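Local coordinates for CAMK/CAMK2 protein kinase (Salpingoeca rosetta, PDB 5IG1) that probably transfers phosphate from ATP to serine and threonine residues of target proteins, as the kinase domain of a calmodulin-dependent protein kinase II, at residues Y113-M122 with C204-L212. Sequence-based numbering, arbitrary orientation.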
# COMPACT_ATOMS: atom_id res chain seq x y z
N TYR A 113 13.04 6.36 15.72
CA TYR A 113 12.62 6.34 14.33
C TYR A 113 13.37 7.46 13.62
O TYR A 113 13.31 8.61 14.05
CB TYR A 113 11.11 6.52 14.20
CG TYR A 113 10.62 6.63 12.78
CD1 TYR A 113 10.56 5.52 11.96
CD2 TYR A 113 10.20 7.85 12.27
CE1 TYR A 113 10.11 5.61 10.66
CE2 TYR A 113 9.75 7.95 10.97
CZ TYR A 113 9.71 6.84 10.16
OH TYR A 113 9.26 6.93 8.86
N ASN A 114 14.09 7.11 12.56
CA ASN A 114 14.91 8.06 11.84
C ASN A 114 14.77 7.80 10.35
O ASN A 114 14.05 6.89 9.92
CB ASN A 114 16.37 7.98 12.30
CG ASN A 114 16.97 6.60 12.09
OD1 ASN A 114 16.26 5.62 11.90
ND2 ASN A 114 18.29 6.52 12.16
N GLU A 115 15.46 8.61 9.55
CA GLU A 115 15.37 8.47 8.10
C GLU A 115 15.83 7.10 7.64
O GLU A 115 15.37 6.62 6.61
CB GLU A 115 16.21 9.54 7.40
CG GLU A 115 15.67 10.94 7.44
CD GLU A 115 16.50 11.87 6.58
OE1 GLU A 115 17.17 11.35 5.67
OE2 GLU A 115 16.49 13.09 6.83
N LYS A 116 16.75 6.48 8.37
CA LYS A 116 17.23 5.15 7.98
C LYS A 116 16.10 4.13 8.06
O LYS A 116 15.95 3.30 7.16
CB LYS A 116 18.42 4.74 8.84
CG LYS A 116 19.63 5.64 8.69
CD LYS A 116 20.78 5.16 9.54
CE LYS A 116 21.93 6.16 9.55
NZ LYS A 116 22.49 6.37 8.20
N ASP A 117 15.31 4.17 9.13
CA ASP A 117 14.13 3.31 9.21
C ASP A 117 13.17 3.60 8.07
O ASP A 117 12.67 2.67 7.41
CB ASP A 117 13.44 3.49 10.56
CG ASP A 117 14.33 3.13 11.73
OD1 ASP A 117 15.44 2.63 11.48
OD2 ASP A 117 13.91 3.33 12.89
N ALA A 118 12.90 4.88 7.82
CA ALA A 118 12.00 5.24 6.73
C ALA A 118 12.53 4.76 5.39
O ALA A 118 11.76 4.43 4.48
CB ALA A 118 11.79 6.76 6.71
N SER A 119 13.85 4.70 5.25
CA SER A 119 14.47 4.23 4.02
C SER A 119 14.40 2.72 3.91
O SER A 119 14.35 2.19 2.80
CB SER A 119 15.93 4.70 3.96
OG SER A 119 16.53 4.36 2.72
N ALA A 120 14.43 2.01 5.04
CA ALA A 120 14.23 0.57 5.01
C ALA A 120 12.80 0.24 4.60
O ALA A 120 12.57 -0.62 3.74
CB ALA A 120 14.55 -0.03 6.38
N CYS A 121 11.83 0.94 5.20
CA CYS A 121 10.44 0.76 4.80
C CYS A 121 10.26 1.06 3.32
O CYS A 121 9.71 0.25 2.56
CB CYS A 121 9.53 1.66 5.64
SG CYS A 121 9.55 1.30 7.40
N MET A 122 10.74 2.23 2.88
CA MET A 122 10.57 2.60 1.48
C MET A 122 11.33 1.66 0.57
O MET A 122 10.91 1.45 -0.57
CB MET A 122 11.04 4.04 1.26
CG MET A 122 9.99 5.05 1.63
SD MET A 122 8.54 4.80 0.60
CE MET A 122 9.31 4.81 -1.01
N CYS A 204 4.23 6.66 -3.57
CA CYS A 204 5.40 6.42 -2.72
C CYS A 204 5.96 7.74 -2.21
O CYS A 204 6.23 7.89 -1.01
CB CYS A 204 6.46 5.63 -3.48
SG CYS A 204 6.10 3.88 -3.61
N GLY A 205 6.09 8.72 -3.11
CA GLY A 205 6.50 10.05 -2.70
C GLY A 205 5.64 10.56 -1.57
O GLY A 205 6.15 10.89 -0.49
N VAL A 206 4.32 10.56 -1.77
CA VAL A 206 3.41 11.03 -0.74
C VAL A 206 3.62 10.25 0.54
O VAL A 206 3.61 10.81 1.64
CB VAL A 206 1.95 10.94 -1.23
CG1 VAL A 206 1.01 11.50 -0.20
CG2 VAL A 206 1.80 11.67 -2.55
N ILE A 207 3.84 8.94 0.41
CA ILE A 207 4.07 8.10 1.59
C ILE A 207 5.40 8.46 2.24
O ILE A 207 5.48 8.66 3.46
CB ILE A 207 4.01 6.62 1.19
CG1 ILE A 207 2.59 6.23 0.79
CG2 ILE A 207 4.54 5.72 2.30
CD1 ILE A 207 2.51 4.85 0.18
N LEU A 208 6.45 8.59 1.42
CA LEU A 208 7.78 8.87 1.96
C LEU A 208 7.77 10.18 2.74
O LEU A 208 8.24 10.23 3.89
CB LEU A 208 8.79 8.90 0.82
CG LEU A 208 10.22 9.33 1.17
CD1 LEU A 208 10.74 8.54 2.37
CD2 LEU A 208 11.15 9.16 -0.03
N TYR A 209 7.20 11.23 2.15
CA TYR A 209 6.94 12.49 2.83
C TYR A 209 6.39 12.26 4.23
O TYR A 209 6.97 12.71 5.23
CB TYR A 209 5.97 13.32 1.99
CG TYR A 209 5.85 14.78 2.36
CD1 TYR A 209 5.03 15.18 3.40
CD2 TYR A 209 6.50 15.76 1.63
CE1 TYR A 209 4.89 16.52 3.73
CE2 TYR A 209 6.37 17.10 1.95
CZ TYR A 209 5.56 17.47 3.00
OH TYR A 209 5.43 18.80 3.33
N ILE A 210 5.28 11.52 4.32
CA ILE A 210 4.69 11.25 5.63
C ILE A 210 5.71 10.58 6.54
O ILE A 210 5.97 11.03 7.66
CB ILE A 210 3.41 10.42 5.48
CG1 ILE A 210 2.47 11.08 4.47
CG2 ILE A 210 2.71 10.30 6.82
CD1 ILE A 210 1.31 10.21 4.05
N LEU A 211 6.34 9.52 6.03
CA LEU A 211 7.34 8.77 6.78
C LEU A 211 8.40 9.68 7.39
O LEU A 211 8.98 9.32 8.41
CB LEU A 211 8.02 7.74 5.87
CG LEU A 211 7.24 6.46 5.52
CD1 LEU A 211 8.06 5.52 4.64
CD2 LEU A 211 6.82 5.76 6.79
N LEU A 212 8.65 10.84 6.80
CA LEU A 212 9.68 11.72 7.33
C LEU A 212 9.14 12.72 8.34
O LEU A 212 9.83 13.02 9.32
CB LEU A 212 10.36 12.47 6.19
CG LEU A 212 11.04 11.54 5.18
CD1 LEU A 212 11.86 12.31 4.16
CD2 LEU A 212 11.91 10.53 5.92
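In the helical C-lobe of the protein kinase fold, helix 115-134 (αE in kinase nomenclature) packs nearly antiparallel against helix 198-213 (αF), and Tyr113, Ala118 and Met122 meet Leu208, Leu211 and Leu212 in a buried seam. The axes of 115-122 and 204-212 approach to 9.8 Å, their N-to-C directions 154° apart. The CA atoms of Ala118 and Leu211 come within 5.8 Å, consistent with the small alanine side chain; Ala118 CB lies 4.0 Å from CB of Leu211 and also touches CD2 of Leu212, which lies against CG of Glu115 as well. Glu115 OE1 is hydrogen-bonded to Thr246 OG1, Trp275 NE1 and Gly283 N. Toward the other end, Met122 lays its CG 3.6 Å from CD1 of Leu208 and equally near CD1 of Leu211, crossing the Leu208 side chain at about a right angle. Bends at chi2 and chi3 carry its CE on to CB of Cys204, at 3.9 Å. Trp275 of helix 274-277 touches Ala118 and Leu208, while Phe104 of helix 103-107 touches Leu211. Just ahead of the first helix, Tyr113 holds CG anti to its own N (chi1 175°), and its OH donates a hydrogen bond to Leu211 O, in plane at the ring edge; the modelled 2.4 Å is doubtfully short.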